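Local coordinates for peptide ABC transporter, peptide-binding protein (Thermus thermophilus, PDB 2D5W) that binds oligopeptides, a pentapeptide in this complex, and probably delivers them to an ABC transporter for uptake across the membrane, at residues 55-60 and 231-236; 67-72 and 81-86; 106-111 and 153-158; 141-146 and 518-523. All blocks are in the same frame, centred on the assembly; numbering follows the deposited sequence.

Contact 1 (55-60 and 231-236); sequences PVLATE and NFPIKP
Leu57 and Val56 meet Phe232, Pro233 and Ile234 in a small contact between two loops, made by carbon side chains and one carbonyl oxygen. The apolar part centres on one methyl group. CD2 of Leu57 lies 3.9 Å from CG of Pro233 and 4.0 Å from CE1 of Phe232, so a single branch fills the notch between the proline ring and the aromatic ring. The leucine crosses the proline at about a right angle and approaches the phenylalanine ring obliquely. Beside it, CG1 of Val56 sits at the edge of the same ring, near its plane, 4.2 Å from CZ. CG of Phe232 stands anti to the backbone N (chi1 -177°), which starts the ring out toward loop 55-60. Branched aliphatic residues suit the place: their methyl groups fit against rings that offer nothing polar.

Among the atoms in contact, the polar one is the carbonyl oxygen of Val56, which packs 3.5 Å from CD1 of Ile234, a van der Waals neighbour and not a donor.

Within 231-236, Lys235 NZ donates to Phe232 O over 2.9 Å, arriving nearly along the C=O axis. The bond links the lysine side chain back to the carbonyl before Pro233, spanning Pro233 and Ile234, the two residues whose side chains point to the other loop.

The loop 55-60 follows strand 53-55 and is bonded through its backbone to Phe44 and Arg88, while Leu57 also touches Tyr156. The loop 231-236 runs between strands 223-228 and 246-251 of the mixed five-stranded sheet, and Phe232 meets the ring of Trp580.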
loop_
_atom_site.group_PDB
_atom_site.type_symbol
_atom_site.label_atom_id
_atom_site.label_comp_id
_atom_site.label_asym_id
_atom_site.label_seq_id
_atom_site.Cartn_x
_atom_site.Cartn_y
_atom_site.Cartn_z
ATOM N N PRO A 55 -18.549 -1.496 13.332
ATOM C CA PRO A 55 -18.476 -2.954 13.402
ATOM C C PRO A 55 -18.851 -3.681 12.121
ATOM O O PRO A 55 -19.795 -3.303 11.439
ATOM C CB PRO A 55 -19.421 -3.284 14.552
ATOM C CG PRO A 55 -20.494 -2.253 14.393
ATOM C CD PRO A 55 -19.728 -0.982 14.053
ATOM N N VAL A 56 -18.078 -4.711 11.787
ATOM C CA VAL A 56 -18.380 -5.528 10.623
ATOM C C VAL A 56 -18.554 -6.950 11.160
ATOM O O VAL A 56 -19.669 -7.319 11.528
ATOM C CB VAL A 56 -17.279 -5.436 9.536
ATOM C CG1 VAL A 56 -17.643 -6.323 8.345
ATOM C CG2 VAL A 56 -17.144 -3.983 9.072
ATOM N N LEU A 57 -17.490 -7.743 11.253
ATOM C CA LEU A 57 -17.662 -9.092 11.786
ATOM C C LEU A 57 -17.643 -9.144 13.315
ATOM O O LEU A 57 -17.933 -10.187 13.902
ATOM C CB LEU A 57 -16.627 -10.053 11.196
ATOM C CG LEU A 57 -16.793 -10.298 9.691
ATOM C CD1 LEU A 57 -15.849 -11.402 9.245
ATOM C CD2 LEU A 57 -18.235 -10.678 9.378
ATOM N N ALA A 58 -17.297 -8.026 13.952
ATOM C CA ALA A 58 -17.305 -7.934 15.413
ATOM C C ALA A 58 -18.650 -7.313 15.801
ATOM O O ALA A 58 -19.292 -6.653 14.986
ATOM C CB ALA A 58 -16.159 -7.059 15.900
ATOM N N THR A 59 -19.071 -7.516 17.046
ATOM C CA THR A 59 -20.358 -6.999 17.511
ATOM C C THR A 59 -20.416 -5.494 17.734
ATOM O O THR A 59 -21.470 -4.879 17.562
ATOM C CB THR A 59 -20.778 -7.662 18.827
ATOM O OG1 THR A 59 -19.787 -7.391 19.824
ATOM C CG2 THR A 59 -20.925 -9.169 18.648
ATOM N N GLU A 60 -19.298 -4.902 18.136
ATOM C CA GLU A 60 -19.275 -3.471 18.386
ATOM C C GLU A 60 -17.859 -2.938 18.505
ATOM O O GLU A 60 -16.922 -3.672 18.824
ATOM C CB GLU A 60 -20.061 -3.141 19.662
ATOM C CG GLU A 60 -19.509 -3.770 20.926
ATOM C CD GLU A 60 -20.287 -3.363 22.168
ATOM O OE1 GLU A 60 -19.942 -3.836 23.268
ATOM O OE2 GLU A 60 -21.244 -2.569 22.045
ATOM N N ASN A 231 -22.952 -16.690 3.272
ATOM C CA ASN A 231 -22.596 -16.859 4.675
ATOM C C ASN A 231 -22.190 -15.560 5.373
ATOM O O ASN A 231 -22.069 -15.527 6.596
ATOM C CB ASN A 231 -21.491 -17.910 4.807
ATOM C CG ASN A 231 -21.977 -19.307 4.459
ATOM O OD1 ASN A 231 -22.924 -19.811 5.060
ATOM N ND2 ASN A 231 -21.333 -19.936 3.484
ATOM N N PHE A 232 -21.977 -14.495 4.603
ATOM C CA PHE A 232 -21.614 -13.196 5.175
ATOM C C PHE A 232 -22.869 -12.716 5.915
ATOM O O PHE A 232 -23.940 -12.611 5.325
ATOM C CB PHE A 232 -21.229 -12.224 4.057
ATOM C CG PHE A 232 -20.770 -10.887 4.553
ATOM C CD1 PHE A 232 -19.568 -10.754 5.240
ATOM C CD2 PHE A 232 -21.554 -9.759 4.349
ATOM C CE1 PHE A 232 -19.158 -9.512 5.717
ATOM C CE2 PHE A 232 -21.151 -8.518 4.821
ATOM C CZ PHE A 232 -19.953 -8.394 5.507
ATOM N N PRO A 233 -22.746 -12.399 7.215
ATOM C CA PRO A 233 -23.869 -11.951 8.047
ATOM C C PRO A 233 -24.463 -10.552 7.933
ATOM O O PRO A 233 -25.606 -10.342 8.344
ATOM C CB PRO A 233 -23.360 -12.217 9.455
ATOM C CG PRO A 233 -21.934 -11.824 9.337
ATOM C CD PRO A 233 -21.510 -12.465 8.016
ATOM N N ILE A 234 -23.713 -9.588 7.410
ATOM C CA ILE A 234 -24.251 -8.238 7.305
ATOM C C ILE A 234 -25.122 -8.116 6.063
ATOM O O ILE A 234 -24.632 -8.186 4.935
ATOM C CB ILE A 234 -23.129 -7.183 7.247
ATOM C CG1 ILE A 234 -22.114 -7.436 8.367
ATOM C CG2 ILE A 234 -23.726 -5.785 7.376
ATOM C CD1 ILE A 234 -22.709 -7.470 9.761
ATOM N N LYS A 235 -26.421 -7.949 6.281
ATOM C CA LYS A 235 -27.363 -7.825 5.180
ATOM C C LYS A 235 -27.690 -6.355 4.941
ATOM O O LYS A 235 -28.009 -5.620 5.875
ATOM C CB LYS A 235 -28.644 -8.603 5.492
ATOM C CG LYS A 235 -28.408 -10.032 5.968
ATOM C CD LYS A 235 -27.651 -10.869 4.944
ATOM C CE LYS A 235 -27.428 -12.287 5.455
ATOM N NZ LYS A 235 -26.695 -13.140 4.477
ATOM N N PRO A 236 -27.600 -5.905 3.681
ATOM C CA PRO A 236 -27.891 -4.513 3.329
ATOM C C PRO A 236 -29.386 -4.233 3.440
ATOM O O PRO A 236 -30.200 -5.155 3.391
ATOM C CB PRO A 236 -27.381 -4.416 1.896
ATOM C CG PRO A 236 -27.675 -5.776 1.360
ATOM C CD PRO A 236 -27.229 -6.683 2.486
#

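Contact 2 (67-72 and 81-86); sequences GRLRVT and LEMDIT
Glu82 OE2 is gripped by two nitrogens of Arg70: NH1 at 2.8 Å, on the anti lone pair, and NE at 3.3 Å, from above the carboxylate plane. The same guanidinium holds Asp84 end-on, NH2 to OD1 at 2.8 Å and NH1 to OD2 at 2.9 Å. All four bonds lie near the guanidinium plane, and the bend at chi3 (-63°) swings NE back over the neighbouring strand. Arginine suits the place because its flat, many-toothed end can serve two acids at once; an alanine here would probably leave the carboxylates of Glu82 and Asp84 without the positive charge they share. Glu82 OE2 also pairs with Arg130, and Asp84 OD2 bonds Thr138.

Arg68 reaches farther along the strand, its NH1 and NH2 both donating to Thr86 OG1, which also bonds Asn136, while its NE pairs with Glu60. Its NH2 meets Asp84 O from above the carbonyl plane.

On the other face, beside Val71 and Leu81, CD2 of Leu69 packs 3.8 Å from CG of Met83. Backbone bonds join Arg70 and Glu82 in both directions, with Leu69–Met83 and Val71–Leu81 as flanking non-hydrogen-bonded pairs. This is an antiparallel beta hairpin, salt-bridged on one face and aliphatic on the other.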
loop_
_atom_site.group_PDB
_atom_site.type_symbol
_atom_site.label_atom_id
_atom_site.label_comp_id
_atom_site.label_asym_id
_atom_site.label_seq_id
_atom_site.Cartn_x
_atom_site.Cartn_y
_atom_site.Cartn_z
ATOM N N GLY A 67 -16.121 -0.057 28.151
ATOM C CA GLY A 67 -15.178 -0.909 28.855
ATOM C C GLY A 67 -14.390 -1.910 28.033
ATOM O O GLY A 67 -13.697 -2.757 28.596
ATOM N N ARG A 68 -14.485 -1.831 26.709
ATOM C CA ARG A 68 -13.749 -2.761 25.859
ATOM C C ARG A 68 -12.310 -2.311 25.625
ATOM O O ARG A 68 -11.489 -3.074 25.117
ATOM C CB ARG A 68 -14.476 -2.966 24.529
ATOM C CG ARG A 68 -15.698 -3.869 24.627
ATOM C CD ARG A 68 -16.418 -3.947 23.291
ATOM N NE ARG A 68 -17.527 -4.899 23.303
ATOM C CZ ARG A 68 -17.395 -6.219 23.190
ATOM N NH1 ARG A 68 -18.474 -6.991 23.217
ATOM N NH2 ARG A 68 -16.197 -6.768 23.036
ATOM N N LEU A 69 -12.010 -1.066 25.982
ATOM C CA LEU A 69 -10.651 -0.550 25.864
ATOM C C LEU A 69 -10.133 -0.262 27.266
ATOM O O LEU A 69 -10.841 0.325 28.089
ATOM C CB LEU A 69 -10.600 0.747 25.053
ATOM C CG LEU A 69 -10.857 0.721 23.545
ATOM C CD1 LEU A 69 -10.636 2.123 22.999
ATOM C CD2 LEU A 69 -9.921 -0.268 22.856
ATOM N N ARG A 70 -8.905 -0.688 27.537
ATOM C CA ARG A 70 -8.278 -0.450 28.832
ATOM C C ARG A 70 -6.848 0.017 28.617
ATOM O O ARG A 70 -6.045 -0.674 27.989
ATOM C CB ARG A 70 -8.277 -1.722 29.683
ATOM C CG ARG A 70 -9.643 -2.135 30.205
ATOM C CD ARG A 70 -9.545 -3.424 31.005
ATOM N NE ARG A 70 -9.085 -4.534 30.175
ATOM C CZ ARG A 70 -9.821 -5.126 29.239
ATOM N NH1 ARG A 70 -9.312 -6.124 28.531
ATOM N NH2 ARG A 70 -11.068 -4.732 29.021
ATOM N N VAL A 71 -6.540 1.203 29.130
ATOM C CA VAL A 71 -5.203 1.764 29.006
ATOM C C VAL A 71 -4.563 1.816 30.382
ATOM O O VAL A 71 -5.118 2.406 31.312
ATOM C CB VAL A 71 -5.243 3.195 28.430
ATOM C CG1 VAL A 71 -3.831 3.761 28.353
ATOM C CG2 VAL A 71 -5.888 3.187 27.057
ATOM N N THR A 72 -3.401 1.190 30.518
ATOM C CA THR A 72 -2.698 1.186 31.791
ATOM C C THR A 72 -1.304 1.779 31.628
ATOM O O THR A 72 -0.638 1.560 30.616
ATOM C CB THR A 72 -2.580 -0.244 32.361
ATOM O OG1 THR A 72 -1.922 -1.089 31.411
ATOM C CG2 THR A 72 -3.960 -0.812 32.658
ATOM N N LEU A 81 -2.217 -1.118 26.040
ATOM C CA LEU A 81 -3.592 -0.995 25.584
ATOM C C LEU A 81 -4.176 -2.381 25.379
ATOM O O LEU A 81 -3.553 -3.234 24.741
ATOM C CB LEU A 81 -3.673 -0.233 24.257
ATOM C CG LEU A 81 -5.047 -0.311 23.577
ATOM C CD1 LEU A 81 -6.080 0.452 24.399
ATOM C CD2 LEU A 81 -4.961 0.254 22.169
ATOM N N GLU A 82 -5.358 -2.608 25.942
ATOM C CA GLU A 82 -6.060 -3.875 25.768
ATOM C C GLU A 82 -7.358 -3.541 25.053
ATOM O O GLU A 82 -8.050 -2.584 25.404
ATOM C CB GLU A 82 -6.339 -4.555 27.113
ATOM C CG GLU A 82 -5.079 -5.072 27.794
ATOM C CD GLU A 82 -5.364 -6.075 28.898
ATOM O OE1 GLU A 82 -4.391 -6.574 29.504
ATOM O OE2 GLU A 82 -6.550 -6.367 29.160
ATOM N N MET A 83 -7.674 -4.335 24.035
ATOM C CA MET A 83 -8.863 -4.124 23.227
ATOM C C MET A 83 -9.690 -5.403 23.118
ATOM O O MET A 83 -9.263 -6.367 22.481
ATOM C CB MET A 83 -8.428 -3.663 21.840
ATOM C CG MET A 83 -9.543 -3.509 20.837
ATOM S SD MET A 83 -8.857 -3.215 19.206
ATOM C CE MET A 83 -8.352 -1.578 19.432
ATOM N N ASP A 84 -10.871 -5.403 23.731
ATOM C CA ASP A 84 -11.758 -6.567 23.720
ATOM C C ASP A 84 -12.657 -6.596 22.494
ATOM O O ASP A 84 -13.441 -5.673 22.263
ATOM C CB ASP A 84 -12.661 -6.578 24.955
ATOM C CG ASP A 84 -11.894 -6.716 26.254
ATOM O OD1 ASP A 84 -12.503 -6.441 27.311
ATOM O OD2 ASP A 84 -10.708 -7.103 26.232
ATOM N N ILE A 85 -12.557 -7.675 21.728
ATOM C CA ILE A 85 -13.365 -7.848 20.530
ATOM C C ILE A 85 -14.220 -9.101 20.659
ATOM O O ILE A 85 -13.744 -10.139 21.117
ATOM C CB ILE A 85 -12.469 -7.986 19.280
ATOM C CG1 ILE A 85 -11.653 -6.705 19.099
ATOM C CG2 ILE A 85 -13.322 -8.288 18.046
ATOM C CD1 ILE A 85 -10.694 -6.735 17.932
ATOM N N THR A 86 -15.487 -8.985 20.274
ATOM C CA THR A 86 -16.404 -10.117 20.303
ATOM C C THR A 86 -16.810 -10.406 18.862
ATOM O O THR A 86 -17.355 -9.540 18.177
ATOM C CB THR A 86 -17.677 -9.808 21.125
ATOM O OG1 THR A 86 -17.315 -9.471 22.470
ATOM C CG2 THR A 86 -18.601 -11.017 21.149
#

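Contact 3 (106-111 and 153-158); sequences FYFEVG and INTYAP
Tyr107, which gives up more surface to this contact than any other residue, lays one ring face over the backbone of Thr155 and Tyr156. CA of Thr155 sits 3.7 Å from the ring centroid and 15° off its normal, a CH-pi contact, and the peptide link that follows continues over the same face, with Tyr156 N 3.5 Å from CG. With CG anti to the backbone N (chi1 177°), the ring leaves the helix toward the loop. A flat aromatic suits this position, since a peptide backbone can lie flat against it.

Thr155 also touches the helix with its side chain: CB is 3.8 Å from CE2 of Tyr107 and likewise 3.8 Å from CE1 of Phe108, so one carbon touches both rings. It crosses Tyr107 at about a right angle.

Phe106 completes the contact one residue earlier. Its CD2 meets the methyl of Ala157 at 3.7 Å, while Ala157 O lies at the edge of the ring, near its plane. Alanine's short side chain lets the backbone approach this closely.

Helix 101-112 thus packs against the loop that leads into helix 159-173, with Pro158 at the N-cap. Phe106 meets Trp166 of that helix edge-to-face, and Phe108 and Thr155 both touch Leu139 of strand 136-141.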
loop_
_atom_site.group_PDB
_atom_site.type_symbol
_atom_site.label_atom_id
_atom_site.label_comp_id
_atom_site.label_asym_id
_atom_site.label_seq_id
_atom_site.Cartn_x
_atom_site.Cartn_y
_atom_site.Cartn_z
ATOM N N PHE A 106 -4.469 -18.486 15.150
ATOM C CA PHE A 106 -3.703 -18.956 14.004
ATOM C C PHE A 106 -2.986 -17.788 13.323
ATOM O O PHE A 106 -1.788 -17.860 13.052
ATOM C CB PHE A 106 -4.637 -19.669 13.024
ATOM C CG PHE A 106 -3.993 -20.019 11.721
ATOM C CD1 PHE A 106 -2.877 -20.849 11.678
ATOM C CD2 PHE A 106 -4.491 -19.502 10.532
ATOM C CE1 PHE A 106 -2.264 -21.156 10.466
ATOM C CE2 PHE A 106 -3.884 -19.802 9.314
ATOM C CZ PHE A 106 -2.770 -20.629 9.284
ATOM N N TYR A 107 -3.723 -16.713 13.059
ATOM C CA TYR A 107 -3.158 -15.519 12.437
ATOM C C TYR A 107 -1.939 -15.039 13.237
ATOM O O TYR A 107 -0.880 -14.750 12.671
ATOM C CB TYR A 107 -4.225 -14.421 12.400
ATOM C CG TYR A 107 -3.767 -13.087 11.852
ATOM C CD1 TYR A 107 -3.842 -12.805 10.488
ATOM C CD2 TYR A 107 -3.273 -12.099 12.703
ATOM C CE1 TYR A 107 -3.439 -11.569 9.990
ATOM C CE2 TYR A 107 -2.866 -10.861 12.214
ATOM C CZ TYR A 107 -2.954 -10.604 10.859
ATOM O OH TYR A 107 -2.560 -9.378 10.373
ATOM N N PHE A 108 -2.091 -14.954 14.555
ATOM C CA PHE A 108 -0.994 -14.505 15.401
ATOM C C PHE A 108 0.205 -15.443 15.418
ATOM O O PHE A 108 1.348 -14.987 15.451
ATOM C CB PHE A 108 -1.485 -14.243 16.829
ATOM C CG PHE A 108 -1.960 -12.837 17.046
ATOM C CD1 PHE A 108 -3.232 -12.447 16.643
ATOM C CD2 PHE A 108 -1.104 -11.882 17.589
ATOM C CE1 PHE A 108 -3.648 -11.123 16.772
ATOM C CE2 PHE A 108 -1.509 -10.557 17.722
ATOM C CZ PHE A 108 -2.780 -10.175 17.313
ATOM N N GLU A 109 -0.041 -16.747 15.384
ATOM C CA GLU A 109 1.064 -17.693 15.393
ATOM C C GLU A 109 1.930 -17.530 14.143
ATOM O O GLU A 109 3.159 -17.573 14.216
ATOM C CB GLU A 109 0.532 -19.120 15.483
ATOM C CG GLU A 109 1.610 -20.167 15.663
ATOM C CD GLU A 109 1.033 -21.529 15.978
ATOM O OE1 GLU A 109 0.531 -21.718 17.107
ATOM O OE2 GLU A 109 1.071 -22.404 15.095
ATOM N N VAL A 110 1.293 -17.335 12.994
ATOM C CA VAL A 110 2.033 -17.165 11.751
ATOM C C VAL A 110 2.800 -15.838 11.757
ATOM O O VAL A 110 3.973 -15.791 11.390
ATOM C CB VAL A 110 1.080 -17.237 10.532
ATOM C CG1 VAL A 110 1.857 -17.005 9.238
ATOM C CG2 VAL A 110 0.399 -18.603 10.497
ATOM N N GLY A 111 2.149 -14.765 12.196
ATOM C CA GLY A 111 2.818 -13.476 12.232
ATOM C C GLY A 111 3.981 -13.438 13.209
ATOM O O GLY A 111 4.952 -12.710 12.995
ATOM N N ILE A 153 -9.608 -3.487 11.604
ATOM C CA ILE A 153 -8.951 -4.471 12.453
ATOM C C ILE A 153 -9.319 -5.815 11.852
ATOM O O ILE A 153 -10.483 -6.216 11.869
ATOM C CB ILE A 153 -9.461 -4.424 13.911
ATOM C CG1 ILE A 153 -9.198 -3.042 14.515
ATOM C CG2 ILE A 153 -8.776 -5.510 14.738
ATOM C CD1 ILE A 153 -7.738 -2.656 14.568
ATOM N N ASN A 154 -8.325 -6.488 11.293
ATOM C CA ASN A 154 -8.518 -7.784 10.674
ATOM C C ASN A 154 -7.327 -8.625 11.090
ATOM O O ASN A 154 -6.251 -8.540 10.494
ATOM C CB ASN A 154 -8.573 -7.637 9.151
ATOM C CG ASN A 154 -8.873 -8.945 8.446
ATOM O OD1 ASN A 154 -9.206 -8.962 7.261
ATOM N ND2 ASN A 154 -8.749 -10.051 9.170
ATOM N N THR A 155 -7.512 -9.406 12.144
ATOM C CA THR A 155 -6.448 -10.258 12.647
ATOM C C THR A 155 -6.895 -11.714 12.738
ATOM O O THR A 155 -7.000 -12.275 13.826
ATOM C CB THR A 155 -5.973 -9.785 14.039
ATOM O OG1 THR A 155 -7.090 -9.744 14.934
ATOM C CG2 THR A 155 -5.351 -8.396 13.949
ATOM N N TYR A 156 -7.163 -12.326 11.590
ATOM C CA TYR A 156 -7.569 -13.725 11.568
ATOM C C TYR A 156 -7.378 -14.310 10.173
ATOM O O TYR A 156 -7.303 -13.582 9.181
ATOM C CB TYR A 156 -9.028 -13.873 12.031
ATOM C CG TYR A 156 -10.068 -13.406 11.041
ATOM C CD1 TYR A 156 -10.820 -14.323 10.308
ATOM C CD2 TYR A 156 -10.298 -12.048 10.830
ATOM C CE1 TYR A 156 -11.777 -13.900 9.391
ATOM C CE2 TYR A 156 -11.250 -11.615 9.914
ATOM C CZ TYR A 156 -11.985 -12.546 9.198
ATOM O OH TYR A 156 -12.927 -12.128 8.284
ATOM N N ALA A 157 -7.274 -15.633 10.114
ATOM C CA ALA A 157 -7.090 -16.362 8.862
ATOM C C ALA A 157 -7.762 -17.716 9.080
ATOM O O ALA A 157 -7.910 -18.154 10.222
ATOM C CB ALA A 157 -5.603 -16.527 8.558
ATOM N N PRO A 158 -8.159 -18.406 7.997
ATOM C CA PRO A 158 -8.828 -19.706 8.150
ATOM C C PRO A 158 -7.968 -20.877 8.602
ATOM O O PRO A 158 -7.354 -21.570 7.788
ATOM C CB PRO A 158 -9.452 -19.932 6.780
ATOM C CG PRO A 158 -8.442 -19.307 5.858
ATOM C CD PRO A 158 -8.048 -18.029 6.575
#

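Contact 4 (141-146 and 518-523); sequences FEPAYY and AVLEFD
Tyr145 receives CG2 of Val519 squarely over the centre of its ring, 3.5 Å from the centroid and 8° off the normal, a close CH-pi contact. CD2 of Leu520 comes obliquely to the same ring, 3.7 Å from CE2, and also touches Pro143 CB. Next along the chain, Tyr146 N donates to Val519 O over 2.9 Å (158° at the hydrogen), while CA of Tyr145 approaches the same oxygen at 3.2 Å. One carbonyl therefore serves an N-H and a weaker C-H donor, and it lies at the edge of the Tyr146 ring, in plane.

Phe522 closes the other end: its face takes CA of Tyr146, its CZ lies 3.5 Å from Tyr145 O, and Ala144 O sits at its edge. A flat ring suits such close backbone packing.

Val519 and Leu520 are the central residues of a type I beta turn from Ala518 to Glu521, joining helix 509-518 to the N-cap of helix 524-541 at Asp523. Glu521 OE2 accepts from Asp523 N, within the same loop.

Beyond the first shell, Tyr145 OH bonds Asp122 and Asn485, and Arg126 makes a cation-pi contact with its ring. An alanine in place of Tyr145 would probably leave the Val519 methyl facing a gap and Asp122 without that hydroxyl. Tyr146 OH bonds Glu474 O, and Pro143, preceded by a cis peptide bond, gives its carbonyl to Arg126.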
loop_
_atom_site.group_PDB
_atom_site.type_symbol
_atom_site.label_atom_id
_atom_site.label_comp_id
_atom_site.label_asym_id
_atom_site.label_seq_id
_atom_site.Cartn_x
_atom_site.Cartn_y
_atom_site.Cartn_z
ATOM N N PHE A 141 -1.532 -4.323 23.140
ATOM C CA PHE A 141 -0.461 -3.536 22.537
ATOM C C PHE A 141 0.401 -2.952 23.651
ATOM O O PHE A 141 -0.089 -2.192 24.487
ATOM C CB PHE A 141 -1.024 -2.379 21.704
ATOM C CG PHE A 141 -2.087 -2.783 20.716
ATOM C CD1 PHE A 141 -3.376 -3.084 21.144
ATOM C CD2 PHE A 141 -1.804 -2.838 19.356
ATOM C CE1 PHE A 141 -4.372 -3.433 20.232
ATOM C CE2 PHE A 141 -2.794 -3.186 18.433
ATOM C CZ PHE A 141 -4.077 -3.484 18.873
ATOM N N GLU A 142 1.680 -3.303 23.663
ATOM C CA GLU A 142 2.584 -2.787 24.682
ATOM C C GLU A 142 4.016 -2.705 24.158
ATOM O O GLU A 142 4.638 -3.725 23.866
ATOM C CB GLU A 142 2.542 -3.673 25.931
ATOM C CG GLU A 142 3.382 -3.129 27.078
ATOM C CD GLU A 142 3.351 -4.010 28.309
ATOM O OE1 GLU A 142 2.253 -4.224 28.862
ATOM O OE2 GLU A 142 4.429 -4.487 28.723
ATOM N N PRO A 143 4.553 -1.482 24.019
ATOM C CA PRO A 143 3.876 -0.220 24.330
ATOM C C PRO A 143 2.820 0.110 23.280
ATOM O O PRO A 143 2.944 -0.290 22.119
ATOM C CB PRO A 143 5.021 0.788 24.332
ATOM C CG PRO A 143 5.909 0.257 23.253
ATOM C CD PRO A 143 5.923 -1.233 23.533
ATOM N N ALA A 144 1.788 0.836 23.688
ATOM C CA ALA A 144 0.717 1.215 22.779
ATOM C C ALA A 144 1.104 2.447 21.971
ATOM O O ALA A 144 1.787 3.344 22.478
ATOM C CB ALA A 144 -0.557 1.490 23.566
ATOM N N TYR A 145 0.671 2.478 20.713
ATOM C CA TYR A 145 0.929 3.604 19.824
ATOM C C TYR A 145 -0.380 4.362 19.638
ATOM O O TYR A 145 -1.462 3.798 19.809
ATOM C CB TYR A 145 1.452 3.131 18.465
ATOM C CG TYR A 145 2.878 2.615 18.470
ATOM C CD1 TYR A 145 3.499 2.227 17.282
ATOM C CD2 TYR A 145 3.613 2.517 19.655
ATOM C CE1 TYR A 145 4.809 1.757 17.272
ATOM C CE2 TYR A 145 4.921 2.045 19.654
ATOM C CZ TYR A 145 5.514 1.668 18.463
ATOM O OH TYR A 145 6.810 1.202 18.481
ATOM N N TYR A 146 -0.281 5.634 19.269
ATOM C CA TYR A 146 -1.453 6.483 19.113
ATOM C C TYR A 146 -2.501 6.000 18.118
ATOM O O TYR A 146 -3.671 6.367 18.227
ATOM C CB TYR A 146 -1.016 7.904 18.734
ATOM C CG TYR A 146 -0.673 8.091 17.270
ATOM C CD1 TYR A 146 -1.614 8.603 16.377
ATOM C CD2 TYR A 146 0.585 7.748 16.778
ATOM C CE1 TYR A 146 -1.310 8.768 15.028
ATOM C CE2 TYR A 146 0.898 7.908 15.428
ATOM C CZ TYR A 146 -0.055 8.416 14.563
ATOM O OH TYR A 146 0.238 8.564 13.225
ATOM N N ALA A 518 7.468 9.836 18.666
ATOM C CA ALA A 518 6.224 10.400 18.168
ATOM C C ALA A 518 5.042 9.443 18.188
ATOM O O ALA A 518 3.932 9.846 18.517
ATOM C CB ALA A 518 6.424 10.940 16.759
ATOM N N VAL A 519 5.268 8.180 17.835
ATOM C CA VAL A 519 4.167 7.224 17.815
ATOM C C VAL A 519 3.649 6.905 19.211
ATOM O O VAL A 519 2.546 6.378 19.358
ATOM C CB VAL A 519 4.551 5.906 17.091
ATOM C CG1 VAL A 519 4.850 6.192 15.624
ATOM C CG2 VAL A 519 5.739 5.251 17.765
ATOM N N LEU A 520 4.444 7.229 20.229
ATOM C CA LEU A 520 4.062 7.006 21.622
ATOM C C LEU A 520 3.386 8.248 22.193
ATOM O O LEU A 520 2.906 8.234 23.330
ATOM C CB LEU A 520 5.294 6.701 22.472
ATOM C CG LEU A 520 6.092 5.430 22.182
ATOM C CD1 LEU A 520 7.404 5.481 22.948
ATOM C CD2 LEU A 520 5.283 4.203 22.576
ATOM N N GLU A 521 3.367 9.326 21.415
ATOM C CA GLU A 521 2.766 10.573 21.871
ATOM C C GLU A 521 1.275 10.619 21.592
ATOM O O GLU A 521 0.852 10.735 20.440
ATOM C CB GLU A 521 3.443 11.767 21.197
ATOM C CG GLU A 521 2.926 13.100 21.704
ATOM C CD GLU A 521 3.050 13.221 23.212
ATOM O OE1 GLU A 521 4.193 13.327 23.701
ATOM O OE2 GLU A 521 2.009 13.192 23.909
ATOM N N PHE A 522 0.470 10.540 22.644
ATOM C CA PHE A 522 -0.971 10.576 22.463
ATOM C C PHE A 522 -1.531 11.984 22.353
ATOM O O PHE A 522 -2.714 12.168 22.075
ATOM C CB PHE A 522 -1.669 9.782 23.569
ATOM C CG PHE A 522 -1.583 8.297 23.369
ATOM C CD1 PHE A 522 -0.388 7.620 23.583
ATOM C CD2 PHE A 522 -2.679 7.585 22.901
ATOM C CE1 PHE A 522 -0.285 6.251 23.328
ATOM C CE2 PHE A 522 -2.588 6.220 22.642
ATOM C CZ PHE A 522 -1.389 5.551 22.855
ATOM N N ASP A 523 -0.681 12.984 22.568
ATOM C CA ASP A 523 -1.115 14.365 22.420
ATOM C C ASP A 523 -0.889 14.721 20.951
ATOM O O ASP A 523 0.243 14.681 20.463
ATOM C CB ASP A 523 -0.303 15.300 23.311
ATOM C CG ASP A 523 -0.666 16.749 23.092
ATOM O OD1 ASP A 523 0.093 17.455 22.396
ATOM O OD2 ASP A 523 -1.727 17.177 23.598
#

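In the fold
The hairpin of contact 2 is the hub. Its strand 78-86 pairs with strand 136-141 in the four-stranded antiparallel sheet, and a probable Leu81–Phe141 backbone hydrogen bond leads to contact 4, whose centre is about 15 Å away. The centres of contacts 1, 2 and 3 lie about 19 to 20 Å apart: contact 1 meets contact 2 through the Glu60–Arg68 salt bridge and contact 3 where Leu57 packs on Tyr156, while Ile85 and Ile153 join contacts 2 and 3. The nearest atoms of contacts 1 and 4 are about 13 Å apart. Contacts 2 and 3 are nested inside the loop closed by contact 1; contact 4 crosses contacts 1 and 3, tying this sheet to the later helices 509-518 and 524-541.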